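PDB 3KK7: putative cell invasion protein with MAC/Perforin domain from Bacteroides thetaiotaomicron VPI-5482, which is of unknown function but belongs to the membrane-attack complex/perforin family, whose members commonly insert into membranes and form pores, and may act in cell invasion. Local coordinates for residues S273-K277 with D312-Y316; V245-S250 with N280-I284; M498-A502 with R535-L541; E353-R358 with L467-I471; G57-E63 with Y208-L213. One frame throughout, in Å; residues are numbered along the deposited sequence.

Contact 1: S273-K277 with D312-Y316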
# COMPACT_ATOMS: atom_id res chain seq x y z
N SER A 273 -21.99 25.49 15.62
CA SER A 273 -22.90 25.46 14.49
C SER A 273 -22.16 25.81 13.24
O SER A 273 -21.18 26.56 13.29
CB SER A 273 -24.05 26.44 14.68
OG SER A 273 -23.58 27.77 14.71
N ILE A 274 -22.65 25.27 12.14
CA ILE A 274 -22.12 25.57 10.80
C ILE A 274 -23.25 26.22 10.00
O ILE A 274 -24.42 25.92 10.23
CB ILE A 274 -21.60 24.30 10.12
CG1 ILE A 274 -20.88 24.63 8.84
CG2 ILE A 274 -22.74 23.34 9.85
CD1 ILE A 274 -20.19 23.39 8.24
N GLY A 275 -22.88 27.13 9.09
CA GLY A 275 -23.84 27.91 8.31
C GLY A 275 -23.72 29.38 8.68
O GLY A 275 -23.32 29.70 9.79
N THR A 276 -24.02 30.27 7.75
CA THR A 276 -24.01 31.70 8.04
C THR A 276 -25.46 32.17 8.19
O THR A 276 -26.40 31.47 7.81
CB THR A 276 -23.36 32.48 6.89
OG1 THR A 276 -24.01 32.15 5.67
CG2 THR A 276 -21.92 32.12 6.75
N LYS A 277 -25.65 33.35 8.77
CA LYS A 277 -26.93 34.04 8.68
C LYS A 277 -26.62 35.50 8.56
O LYS A 277 -25.45 35.91 8.62
CB LYS A 277 -27.82 33.77 9.91
N ASP A 312 -26.93 25.03 0.71
CA ASP A 312 -26.43 26.38 0.51
C ASP A 312 -26.11 26.99 1.89
O ASP A 312 -26.98 27.05 2.79
CB ASP A 312 -27.45 27.24 -0.25
CG ASP A 312 -26.99 28.68 -0.42
OD1 ASP A 312 -26.76 29.35 0.61
OD2 ASP A 312 -26.88 29.15 -1.59
N ILE A 313 -24.86 27.46 2.03
CA ILE A 313 -24.32 27.94 3.30
C ILE A 313 -25.14 29.07 3.94
O ILE A 313 -25.24 29.16 5.17
CB ILE A 313 -22.84 28.39 3.13
CG1 ILE A 313 -22.11 28.44 4.47
CG2 ILE A 313 -22.75 29.71 2.38
CD1 ILE A 313 -21.89 27.11 5.13
N THR A 314 -25.76 29.90 3.11
CA THR A 314 -26.56 31.01 3.59
C THR A 314 -28.03 30.63 3.86
O THR A 314 -28.76 31.42 4.44
CB THR A 314 -26.59 32.13 2.57
OG1 THR A 314 -27.37 31.72 1.44
CG2 THR A 314 -25.19 32.48 2.11
N ASN A 315 -28.46 29.46 3.42
CA ASN A 315 -29.85 29.05 3.55
C ASN A 315 -30.07 28.08 4.69
O ASN A 315 -31.11 28.12 5.35
CB ASN A 315 -30.34 28.42 2.25
CG ASN A 315 -31.86 28.21 2.23
OD1 ASN A 315 -32.66 29.15 2.46
ND2 ASN A 315 -32.27 26.97 1.91
N TYR A 316 -29.11 27.19 4.94
CA TYR A 316 -29.34 26.17 5.94
C TYR A 316 -28.20 26.03 6.92
O TYR A 316 -27.04 25.83 6.53
CB TYR A 316 -29.67 24.85 5.27
CG TYR A 316 -30.12 23.79 6.24
CD1 TYR A 316 -31.35 23.92 6.93
CD2 TYR A 316 -29.34 22.66 6.49
CE1 TYR A 316 -31.78 22.94 7.83
CE2 TYR A 316 -29.74 21.69 7.40
CZ TYR A 316 -30.97 21.84 8.07
OH TYR A 316 -31.37 20.88 8.96
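T276 and I313 are joined by the principal hydrogen bond of this contact. The backbone N of T276 donates to I313 O at 3.1 Å, nearly straight (164° at the hydrogen). The T276 hydroxyl lies near the same oxygen, but it is also hydrogen-bonded to S281 OG, so its share in gripping I313 O is uncertain. Van der Waals contacts add to this bond. I313 carries CG1 anti to its amide nitrogen (chi1 -160°), which brings CD1 alongside G275, 3.8 Å from its CA. T276 OG1 rests 3.5 Å from T314 CA, with T314 CG2 beside it. G275 itself has a backbone that suits glycine: a beta carbon there would crowd the carbonyl of the residue before and come close to Y316 O. A separate set of hydrogen bonds shapes 312-316 internally. D312 OD1 accepts from T314 N at 2.7 Å and from T314 OG1 at 2.6 Å, the hydroxyl arriving on the syn side of the carboxylate. Replacing T314 by valine removes that hydroxyl and would probably leave the D312 carboxylate with a weaker hold and more freedom to turn. Meanwhile D312 O receives N315 N and Y316 N. Around the contact, I274 pairs with I318 in the three-stranded sheet of 251-254, 271-274 and 318-319, and I313 packs on L291. The arrangement exemplifies an Asx turn laid over a tight backbone turn, here linking strand 311-312 to strand 318-319 in the MACPF region.

Contact 2: V245-S250 with N280-I284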
# COMPACT_ATOMS: atom_id res chain seq x y z
N VAL A 245 -11.87 33.10 3.57
CA VAL A 245 -12.71 34.07 4.29
C VAL A 245 -14.08 33.48 4.51
O VAL A 245 -14.66 33.66 5.59
CB VAL A 245 -12.88 35.39 3.49
CG1 VAL A 245 -13.82 36.37 4.20
CG2 VAL A 245 -11.51 36.04 3.23
N ALA A 246 -14.59 32.77 3.51
CA ALA A 246 -15.94 32.23 3.60
C ALA A 246 -16.01 31.14 4.66
O ALA A 246 -16.87 31.18 5.55
CB ALA A 246 -16.39 31.70 2.28
N ILE A 247 -15.11 30.17 4.58
CA ILE A 247 -15.07 29.11 5.58
C ILE A 247 -15.07 29.71 6.97
O ILE A 247 -15.87 29.34 7.81
CB ILE A 247 -13.82 28.22 5.46
CG1 ILE A 247 -13.94 27.32 4.22
CG2 ILE A 247 -13.65 27.37 6.75
CD1 ILE A 247 -12.65 26.49 3.90
N ASN A 248 -14.20 30.68 7.17
CA ASN A 248 -14.03 31.31 8.46
C ASN A 248 -15.24 32.14 8.93
O ASN A 248 -15.40 32.33 10.13
CB ASN A 248 -12.75 32.14 8.47
CG ASN A 248 -11.90 31.86 9.68
OD1 ASN A 248 -11.58 30.68 9.98
ND2 ASN A 248 -11.48 32.93 10.38
N ALA A 249 -16.08 32.60 8.02
CA ALA A 249 -17.31 33.29 8.40
C ALA A 249 -18.51 32.34 8.51
O ALA A 249 -19.62 32.78 8.82
CB ALA A 249 -17.64 34.41 7.42
N SER A 250 -18.28 31.04 8.29
CA SER A 250 -19.38 30.09 8.09
C SER A 250 -19.57 29.07 9.18
O SER A 250 -20.30 28.11 8.98
CB SER A 250 -19.20 29.37 6.76
OG SER A 250 -19.43 30.28 5.71
N ASN A 280 -23.01 37.82 8.37
CA ASN A 280 -22.05 36.90 7.76
C ASN A 280 -22.40 36.42 6.34
O ASN A 280 -21.51 35.98 5.61
CB ASN A 280 -21.77 35.68 8.66
CG ASN A 280 -20.80 36.00 9.78
OD1 ASN A 280 -20.99 36.96 10.51
ND2 ASN A 280 -19.76 35.21 9.91
N SER A 281 -23.68 36.49 5.96
CA SER A 281 -24.07 35.99 4.64
C SER A 281 -23.59 36.90 3.53
O SER A 281 -23.17 36.43 2.48
CB SER A 281 -25.57 35.71 4.58
OG SER A 281 -25.84 34.48 5.26
N GLU A 282 -23.62 38.21 3.78
CA GLU A 282 -23.04 39.20 2.87
C GLU A 282 -21.55 38.92 2.60
O GLU A 282 -21.09 39.04 1.47
CB GLU A 282 -23.21 40.58 3.47
CG GLU A 282 -23.11 41.73 2.49
CD GLU A 282 -24.12 42.86 2.81
OE1 GLU A 282 -25.34 42.54 2.95
OE2 GLU A 282 -23.70 44.04 2.90
N THR A 283 -20.79 38.53 3.63
CA THR A 283 -19.39 38.14 3.44
C THR A 283 -19.22 37.08 2.34
O THR A 283 -18.20 37.04 1.66
CB THR A 283 -18.77 37.54 4.74
OG1 THR A 283 -18.86 38.49 5.79
CG2 THR A 283 -17.30 37.16 4.55
N ILE A 284 -20.22 36.22 2.20
CA ILE A 284 -20.16 35.10 1.28
C ILE A 284 -20.66 35.50 -0.09
O ILE A 284 -19.99 35.31 -1.10
CB ILE A 284 -20.96 33.90 1.82
CG1 ILE A 284 -20.17 33.25 2.96
CG2 ILE A 284 -21.23 32.88 0.74
CD1 ILE A 284 -21.01 32.44 3.84
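An antiparallel helix pair brings T283 against V245 and A249, in the segment that connects long strands 220-230 and 288-298 of the MACPF sheet. That position is consistent with one of the helical clusters which, in pore-forming relatives, unfold into membrane-spanning hairpins. The axes of 245-249 and 280-284 approach to 9.3 Å, with 162° between their directions. T283 holds its methyl anti to the backbone nitrogen, and CG2 reaches between two residues one turn apart: it meets V245 CG1 at 3.6 Å, the two side chains crossing at about a right angle, and A249 CB at 4.0 Å. Deeper in, I284 lies against A246, CG1 to CB at 4.1 Å, while its CD1 comes 3.3 Å from S250 OG. That hydroxyl is turned back on 245-250, where it donates to A246 O at 2.7 Å from above the carbonyl plane. The methyl of I284 therefore faces an oxygen whose bond is made within 245-250. I284 also touches I313 and L291, which extend the apolar layer. N280 supplies the polar link: its ND2 donates to A249 O at 2.7 Å, lying in the carbonyl plane on a lone pair of the acceptor.

Contact 3: M498-A502 with R535-L541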
# COMPACT_ATOMS: atom_id res chain seq x y z
N MSE A 498 22.44 -18.04 0.65
CA MSE A 498 21.74 -17.03 1.45
C MSE A 498 20.49 -16.51 0.78
O MSE A 498 20.08 -15.37 0.98
CB MSE A 498 22.67 -15.86 1.84
CG MSE A 498 24.04 -16.34 2.41
SE MSE A 498 23.90 -17.80 3.74
CE MSE A 498 23.00 -16.84 5.20
N TYR A 499 19.83 -17.38 0.02
CA TYR A 499 18.55 -17.02 -0.57
C TYR A 499 17.50 -17.97 -0.04
O TYR A 499 17.83 -19.03 0.49
CB TYR A 499 18.61 -17.02 -2.11
CG TYR A 499 18.77 -18.37 -2.73
CD1 TYR A 499 17.67 -19.19 -2.93
CD2 TYR A 499 20.03 -18.83 -3.15
CE1 TYR A 499 17.80 -20.45 -3.50
CE2 TYR A 499 20.16 -20.10 -3.74
CZ TYR A 499 19.04 -20.90 -3.90
OH TYR A 499 19.12 -22.13 -4.48
N CYS A 500 16.24 -17.57 -0.20
CA CYS A 500 15.13 -18.29 0.36
C CYS A 500 13.80 -18.03 -0.37
O CYS A 500 13.42 -16.88 -0.61
CB CYS A 500 15.00 -17.91 1.83
SG CYS A 500 13.43 -18.39 2.61
N PHE A 501 13.10 -19.12 -0.72
CA PHE A 501 11.77 -19.05 -1.30
C PHE A 501 10.76 -19.36 -0.21
O PHE A 501 10.88 -20.39 0.47
CB PHE A 501 11.56 -20.04 -2.46
CG PHE A 501 12.58 -19.93 -3.57
CD1 PHE A 501 13.08 -18.72 -4.00
CD2 PHE A 501 13.03 -21.08 -4.22
CE1 PHE A 501 14.02 -18.64 -5.04
CE2 PHE A 501 13.99 -21.02 -5.26
CZ PHE A 501 14.48 -19.79 -5.67
N ALA A 502 9.76 -18.48 -0.05
CA ALA A 502 8.69 -18.68 0.95
C ALA A 502 7.32 -18.94 0.30
O ALA A 502 7.09 -18.56 -0.84
CB ALA A 502 8.62 -17.46 1.89
N ARG A 535 19.82 -12.42 7.55
CA ARG A 535 20.90 -12.99 6.77
C ARG A 535 20.47 -13.55 5.43
O ARG A 535 21.33 -13.88 4.63
CB ARG A 535 21.63 -14.07 7.59
CG ARG A 535 22.37 -13.52 8.87
CD ARG A 535 23.12 -14.64 9.66
NE ARG A 535 23.84 -15.53 8.75
CZ ARG A 535 24.26 -16.77 9.03
NH1 ARG A 535 24.10 -17.30 10.24
NH2 ARG A 535 24.87 -17.48 8.07
N TYR A 536 19.17 -13.64 5.16
CA TYR A 536 18.70 -14.16 3.87
C TYR A 536 17.89 -13.12 3.08
O TYR A 536 17.41 -12.14 3.64
CB TYR A 536 17.89 -15.45 4.06
CG TYR A 536 18.71 -16.62 4.56
CD1 TYR A 536 19.10 -16.69 5.89
CD2 TYR A 536 19.10 -17.64 3.71
CE1 TYR A 536 19.86 -17.76 6.37
CE2 TYR A 536 19.86 -18.73 4.18
CZ TYR A 536 20.25 -18.79 5.51
OH TYR A 536 21.01 -19.83 6.00
N LYS A 537 17.83 -13.32 1.77
CA LYS A 537 16.89 -12.64 0.91
C LYS A 537 15.71 -13.60 0.78
O LYS A 537 15.88 -14.77 0.48
CB LYS A 537 17.50 -12.38 -0.47
CG LYS A 537 18.64 -11.32 -0.52
CD LYS A 537 18.12 -9.89 -0.30
CE LYS A 537 19.27 -8.89 -0.27
NZ LYS A 537 18.79 -7.47 -0.33
N ILE A 538 14.52 -13.11 1.04
CA ILE A 538 13.33 -13.93 1.02
C ILE A 538 12.40 -13.53 -0.15
O ILE A 538 12.04 -12.35 -0.29
CB ILE A 538 12.54 -13.81 2.35
CG1 ILE A 538 13.43 -14.16 3.56
CG2 ILE A 538 11.35 -14.75 2.32
CD1 ILE A 538 12.81 -13.74 4.82
N TYR A 539 12.04 -14.51 -0.96
CA TYR A 539 11.15 -14.31 -2.08
C TYR A 539 9.94 -15.21 -1.91
O TYR A 539 10.09 -16.43 -1.69
CB TYR A 539 11.86 -14.63 -3.38
CG TYR A 539 13.09 -13.80 -3.55
CD1 TYR A 539 13.02 -12.54 -4.11
CD2 TYR A 539 14.32 -14.26 -3.14
CE1 TYR A 539 14.15 -11.77 -4.25
CE2 TYR A 539 15.44 -13.51 -3.28
CZ TYR A 539 15.35 -12.27 -3.83
OH TYR A 539 16.48 -11.51 -3.99
N GLY A 540 8.76 -14.60 -1.97
CA GLY A 540 7.49 -15.31 -1.90
C GLY A 540 7.11 -15.84 -3.28
O GLY A 540 7.11 -15.09 -4.26
N LEU A 541 6.81 -17.13 -3.36
CA LEU A 541 6.33 -17.76 -4.56
C LEU A 541 4.79 -17.59 -4.61
O LEU A 541 4.15 -17.28 -3.58
CB LEU A 541 6.74 -19.24 -4.56
CG LEU A 541 8.24 -19.52 -4.45
CD1 LEU A 541 8.51 -20.99 -4.65
CD2 LEU A 541 9.07 -18.70 -5.46
OXT LEU A 541 4.16 -17.76 -5.67
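M498, built as selenomethionine, folds over Y536 where two parallel strands begin side by side, the closing pair of a beta-alpha-beta crossover whose connection runs through helices 508-512, 516-521 and 529-535. Bends at chi2 (-45°) and chi3 (-67°) curl the M498 chain back, so that CE sits over one face of the Y536 ring, 3.6 Å from its centroid and displaced toward the rim. The selenium stands obliquely to the same ring, making this a Met-aromatic contact with a CH-pi component. The methyl group is also flanked by R535, whose NH2 comes within 3.5 Å, while Y499 O meets the Y536 ring at its edge. Further along, the two faces of the sheet differ. On one, A502 CB approaches I538 CG2 at 3.9 Å, with C500 SG beside that same methyl. On the other, F501 has Y539 CB at its ring edge and takes L541 against its CB, where CD1 lies 3.9 Å away; these two side chains cross obliquely. C500 O touches the Y539 ring at the edge while accepting Y539 N. Strand 489-494 flanks 499-504 on its second side, and 537-540 is the outermost strand of the sheet within the chain. K537 N donates to M498 O, and A502 N to Y539 O; at the end of the chain L541 N reaches A502 O at 2.9 Å.

Contact 4: E353-R358 with L467-I471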
# COMPACT_ATOMS: atom_id res chain seq x y z
N GLU A 353 11.03 -9.75 -0.22
CA GLU A 353 11.60 -8.76 -1.15
C GLU A 353 10.71 -8.42 -2.35
O GLU A 353 10.49 -7.26 -2.67
CB GLU A 353 12.94 -9.29 -1.70
CG GLU A 353 14.08 -8.28 -1.71
CD GLU A 353 14.33 -7.67 -0.34
OE1 GLU A 353 14.62 -8.43 0.64
OE2 GLU A 353 14.19 -6.42 -0.25
N ASN A 354 10.22 -9.45 -3.03
CA ASN A 354 9.42 -9.27 -4.23
C ASN A 354 8.05 -8.69 -3.96
O ASN A 354 7.54 -7.93 -4.79
CB ASN A 354 9.29 -10.55 -5.07
CG ASN A 354 8.86 -11.76 -4.25
OD1 ASN A 354 9.24 -11.91 -3.08
ND2 ASN A 354 8.12 -12.66 -4.88
N PHE A 355 7.45 -9.02 -2.81
CA PHE A 355 6.15 -8.43 -2.48
C PHE A 355 6.33 -6.97 -2.08
O PHE A 355 5.52 -6.11 -2.43
CB PHE A 355 5.44 -9.18 -1.37
CG PHE A 355 5.16 -10.63 -1.68
CD1 PHE A 355 5.32 -11.15 -2.96
CD2 PHE A 355 4.68 -11.46 -0.67
CE1 PHE A 355 5.03 -12.47 -3.21
CE2 PHE A 355 4.39 -12.80 -0.92
CZ PHE A 355 4.56 -13.31 -2.18
N LYS A 356 7.41 -6.70 -1.37
CA LYS A 356 7.73 -5.36 -0.96
C LYS A 356 7.82 -4.47 -2.19
O LYS A 356 7.12 -3.47 -2.29
CB LYS A 356 9.05 -5.35 -0.16
CG LYS A 356 8.90 -5.88 1.29
CD LYS A 356 10.24 -6.17 1.93
CE LYS A 356 10.90 -4.94 2.52
NZ LYS A 356 10.29 -4.63 3.85
N GLN A 357 8.67 -4.87 -3.12
CA GLN A 357 8.88 -4.13 -4.35
C GLN A 357 7.59 -3.98 -5.17
O GLN A 357 7.29 -2.90 -5.67
CB GLN A 357 9.96 -4.84 -5.16
CG GLN A 357 10.51 -4.08 -6.39
CD GLN A 357 10.98 -2.69 -6.02
OE1 GLN A 357 11.45 -2.46 -4.90
NE2 GLN A 357 10.86 -1.74 -6.97
N ARG A 358 6.81 -5.05 -5.28
CA ARG A 358 5.56 -5.01 -6.04
C ARG A 358 4.52 -4.05 -5.45
O ARG A 358 3.84 -3.37 -6.21
CB ARG A 358 4.98 -6.41 -6.22
CG ARG A 358 3.78 -6.44 -7.13
CD ARG A 358 3.46 -7.80 -7.70
NE ARG A 358 4.49 -8.21 -8.65
CZ ARG A 358 4.59 -7.80 -9.91
NH1 ARG A 358 3.71 -6.97 -10.41
NH2 ARG A 358 5.59 -8.23 -10.68
N LEU A 467 9.80 -5.73 -13.17
CA LEU A 467 10.69 -5.88 -12.02
C LEU A 467 11.47 -7.21 -12.01
O LEU A 467 10.85 -8.30 -12.02
CB LEU A 467 9.97 -5.65 -10.65
CG LEU A 467 8.65 -6.27 -10.10
CD1 LEU A 467 8.82 -6.96 -8.73
CD2 LEU A 467 7.55 -5.23 -9.94
N SER A 468 12.81 -7.11 -11.95
CA SER A 468 13.67 -8.30 -11.81
C SER A 468 14.47 -8.36 -10.50
O SER A 468 14.81 -7.33 -9.94
CB SER A 468 14.64 -8.42 -12.99
OG SER A 468 15.92 -7.86 -12.69
N PHE A 469 14.76 -9.57 -10.02
CA PHE A 469 15.71 -9.75 -8.91
C PHE A 469 16.80 -10.74 -9.32
O PHE A 469 16.54 -11.68 -10.09
CB PHE A 469 15.00 -10.27 -7.67
CG PHE A 469 13.86 -9.41 -7.23
CD1 PHE A 469 12.63 -9.50 -7.87
CD2 PHE A 469 14.01 -8.50 -6.22
CE1 PHE A 469 11.58 -8.69 -7.50
CE2 PHE A 469 12.94 -7.69 -5.84
CZ PHE A 469 11.74 -7.78 -6.48
N GLN A 470 18.01 -10.50 -8.82
CA GLN A 470 19.16 -11.39 -9.00
C GLN A 470 19.38 -12.26 -7.78
O GLN A 470 19.51 -11.75 -6.68
CB GLN A 470 20.44 -10.60 -9.15
CG GLN A 470 20.60 -9.84 -10.45
CD GLN A 470 22.07 -9.56 -10.77
OE1 GLN A 470 22.98 -10.13 -10.15
NE2 GLN A 470 22.31 -8.71 -11.75
N ILE A 471 19.41 -13.58 -7.99
CA ILE A 471 19.81 -14.52 -6.95
C ILE A 471 21.02 -15.29 -7.48
O ILE A 471 20.89 -16.13 -8.39
CB ILE A 471 18.71 -15.52 -6.56
CG1 ILE A 471 17.31 -14.91 -6.57
CG2 ILE A 471 19.02 -16.10 -5.16
CD1 ILE A 471 16.22 -15.97 -6.44
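F469 meets helix 353-358 with the far end of its ring. CZ lies 3.6 Å from N354 CA and 3.7 Å from Q357 CB, the latter at the ring edge and in its plane, while CE1 touches N354 CB at 3.8 Å. CE2 comes 4.0 Å from E353 O. The ring thus presses on a backbone turn as much as on side chains, and the amide of Q357 stands steeply to it, the planes 70° apart. L467 makes the second point of contact. Its CD2 lies over one face of the R358 guanidinium, 3.6 Å above the plane and offset toward the rim, and its CD1 is 4.1 Å from Q357 CG as the two chains slide past each other in opposite directions. No hydrogen bond spans the two segments. What they build is a helix laid on a sheet: the helix, from the MACPF part of the chain, runs nearly antiparallel to strand 468-471 of the D2 domain, 158° between directions, with the axes 10.1 Å apart. The strand is paired in parallel with 407-411, and F469 also rests on L408. Farther out, polar groups fix the helix. With CG anti to the backbone nitrogen and a bend at chi3 (-69°), R358 brings its guanidinium against L467 CD2 while NE keeps its salt bridge to D406 OD1. N354 turns its amide away from F469, and ND2 donates both to G540 O and to OD2 of D406, which lies in the loop before strand 407-411.

Contact 5: G57-E63 with Y208-L213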
# COMPACT_ATOMS: atom_id res chain seq x y z
N GLY A 57 -2.75 -0.81 13.75
CA GLY A 57 -2.28 -1.96 12.99
C GLY A 57 -3.24 -2.45 11.91
O GLY A 57 -3.02 -3.54 11.33
N CYS A 58 -4.30 -1.68 11.67
CA CYS A 58 -5.22 -1.97 10.57
C CYS A 58 -4.81 -1.26 9.31
O CYS A 58 -4.14 -0.22 9.35
CB CYS A 58 -6.66 -1.56 10.87
SG CYS A 58 -7.38 -2.61 12.11
N SER A 59 -5.25 -1.82 8.20
CA SER A 59 -5.05 -1.17 6.92
C SER A 59 -5.93 0.08 6.86
O SER A 59 -6.96 0.20 7.56
CB SER A 59 -5.41 -2.13 5.81
OG SER A 59 -6.78 -2.48 5.93
N TYR A 60 -5.51 1.00 6.01
CA TYR A 60 -6.16 2.26 5.83
C TYR A 60 -6.34 2.52 4.33
O TYR A 60 -5.39 2.34 3.55
CB TYR A 60 -5.33 3.36 6.49
CG TYR A 60 -5.98 4.70 6.37
CD1 TYR A 60 -5.75 5.52 5.27
CD2 TYR A 60 -6.86 5.15 7.34
CE1 TYR A 60 -6.38 6.76 5.14
CE2 TYR A 60 -7.48 6.38 7.23
CZ TYR A 60 -7.25 7.18 6.13
OH TYR A 60 -7.89 8.38 6.06
N ALA A 61 -7.54 2.94 3.93
CA ALA A 61 -7.90 3.11 2.51
C ALA A 61 -7.86 4.56 2.04
O ALA A 61 -8.61 5.40 2.53
CB ALA A 61 -9.29 2.55 2.25
N VAL A 62 -6.99 4.84 1.08
CA VAL A 62 -6.87 6.19 0.55
C VAL A 62 -7.76 6.31 -0.69
O VAL A 62 -8.78 6.98 -0.65
CB VAL A 62 -5.38 6.57 0.22
CG1 VAL A 62 -5.30 7.95 -0.47
CG2 VAL A 62 -4.49 6.54 1.47
N GLU A 63 -7.37 5.61 -1.76
CA GLU A 63 -8.06 5.70 -3.06
C GLU A 63 -9.53 5.40 -2.99
O GLU A 63 -10.33 6.06 -3.65
CB GLU A 63 -7.44 4.72 -4.07
CG GLU A 63 -7.91 4.92 -5.52
CD GLU A 63 -7.11 4.08 -6.52
OE1 GLU A 63 -6.53 3.04 -6.16
OE2 GLU A 63 -7.04 4.47 -7.69
N TYR A 208 -7.72 -4.29 1.25
CA TYR A 208 -7.17 -3.68 2.47
C TYR A 208 -6.97 -2.16 2.42
O TYR A 208 -7.12 -1.49 3.44
CB TYR A 208 -5.83 -4.33 2.84
CG TYR A 208 -5.99 -5.65 3.51
CD1 TYR A 208 -6.22 -6.79 2.77
CD2 TYR A 208 -5.99 -5.76 4.90
CE1 TYR A 208 -6.39 -8.03 3.38
CE2 TYR A 208 -6.16 -7.00 5.52
CZ TYR A 208 -6.37 -8.11 4.75
OH TYR A 208 -6.55 -9.32 5.32
N GLY A 209 -6.66 -1.61 1.24
CA GLY A 209 -6.11 -0.27 1.15
C GLY A 209 -4.59 -0.32 1.04
O GLY A 209 -4.01 -1.39 0.83
N GLU A 210 -3.94 0.83 1.20
CA GLU A 210 -2.53 0.96 0.89
C GLU A 210 -1.60 1.10 2.08
O GLU A 210 -0.39 0.92 1.94
CB GLU A 210 -2.33 2.16 -0.06
CG GLU A 210 -3.30 2.20 -1.29
CD GLU A 210 -4.52 3.06 -1.02
OE1 GLU A 210 -4.96 3.06 0.13
OE2 GLU A 210 -5.01 3.78 -1.91
N PHE A 211 -2.14 1.39 3.26
CA PHE A 211 -1.30 1.73 4.39
C PHE A 211 -1.73 1.07 5.69
O PHE A 211 -2.87 0.60 5.82
CB PHE A 211 -1.27 3.23 4.57
CG PHE A 211 -0.65 3.96 3.42
CD1 PHE A 211 0.73 4.03 3.30
CD2 PHE A 211 -1.43 4.57 2.46
CE1 PHE A 211 1.31 4.68 2.23
CE2 PHE A 211 -0.86 5.24 1.39
CZ PHE A 211 0.51 5.28 1.28
N VAL A 212 -0.80 1.04 6.65
CA VAL A 212 -1.09 0.50 7.98
C VAL A 212 -1.08 1.62 9.01
O VAL A 212 -0.16 2.44 9.06
CB VAL A 212 -0.12 -0.60 8.38
CG1 VAL A 212 -0.55 -1.23 9.67
CG2 VAL A 212 -0.06 -1.63 7.30
N LEU A 213 -2.12 1.67 9.84
CA LEU A 213 -2.23 2.68 10.90
C LEU A 213 -1.22 2.42 12.05
O LEU A 213 -1.35 1.45 12.76
CB LEU A 213 -3.67 2.71 11.46
CG LEU A 213 -4.72 3.33 10.51
CD1 LEU A 213 -6.14 2.79 10.77
CD2 LEU A 213 -4.70 4.88 10.54
O HOH W 1 -4.28 2.93 -4.26
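The Y208 ring, packed edge-to-face with Y77 and F192, receives S59 at its edge, with OG 3.5 Å from CD2, and F211 meets V62 CG2 at its edge, 3.8 Å from CD2. L213 CD2 approaches the Y60 ring obliquely. The carboxylate of E210 makes a two-pronged polar contact: OE1 accepts V62 N at 2.9 Å and OE2 accepts E63 N at 3.0 Å, each on its syn lone pair, so two consecutive amides fix its rotation. A bend at chi2 (95°) brings it there. A water donates to both OE2 and E63 OE1 and probably eases the approach of the like charges. A leucine at E210 would probably leave both amides without their acceptor and the backbone there freer to shift. Behind it lies a classic beta bulge: E210 and F211 both face Y60, whose O takes E210 N at 3.1 Å and F211 N only weakly. S59 OG donates to Y208 O at 2.7 Å. G209, just after helix 201-208, has no room for a beta carbon beside Y60 O. Strand 58-60 joins 211-218 in the large antiparallel MACPF sheet, with L213 packed on M335 of strand 334-338 and L343 of strand 343-345.

How the contacts relate
The five contacts fall into two close pairs with one between. Contacts 1 and 2, centres 9 Å apart, alternate along the chain: contact 2 and segment 273-277 lie between strands 220-230 and 288-298, while 312-316 comes back from beyond strand 288-298. Contacts 3 and 4, centres 10 Å apart, join the D3 sheet to helix 353-363 and the D2 strand 468-472, and I538 O meets E353 N between them. Contact 5 lies near the chain's centre, its own centre 35 Å from that of contact 1 and 22 Å from that of contact 4. It opens first in sequence; contacts 1 and 2 follow, then 4, then 3. The C-terminal strand thus ties D3 to the MACPF helix.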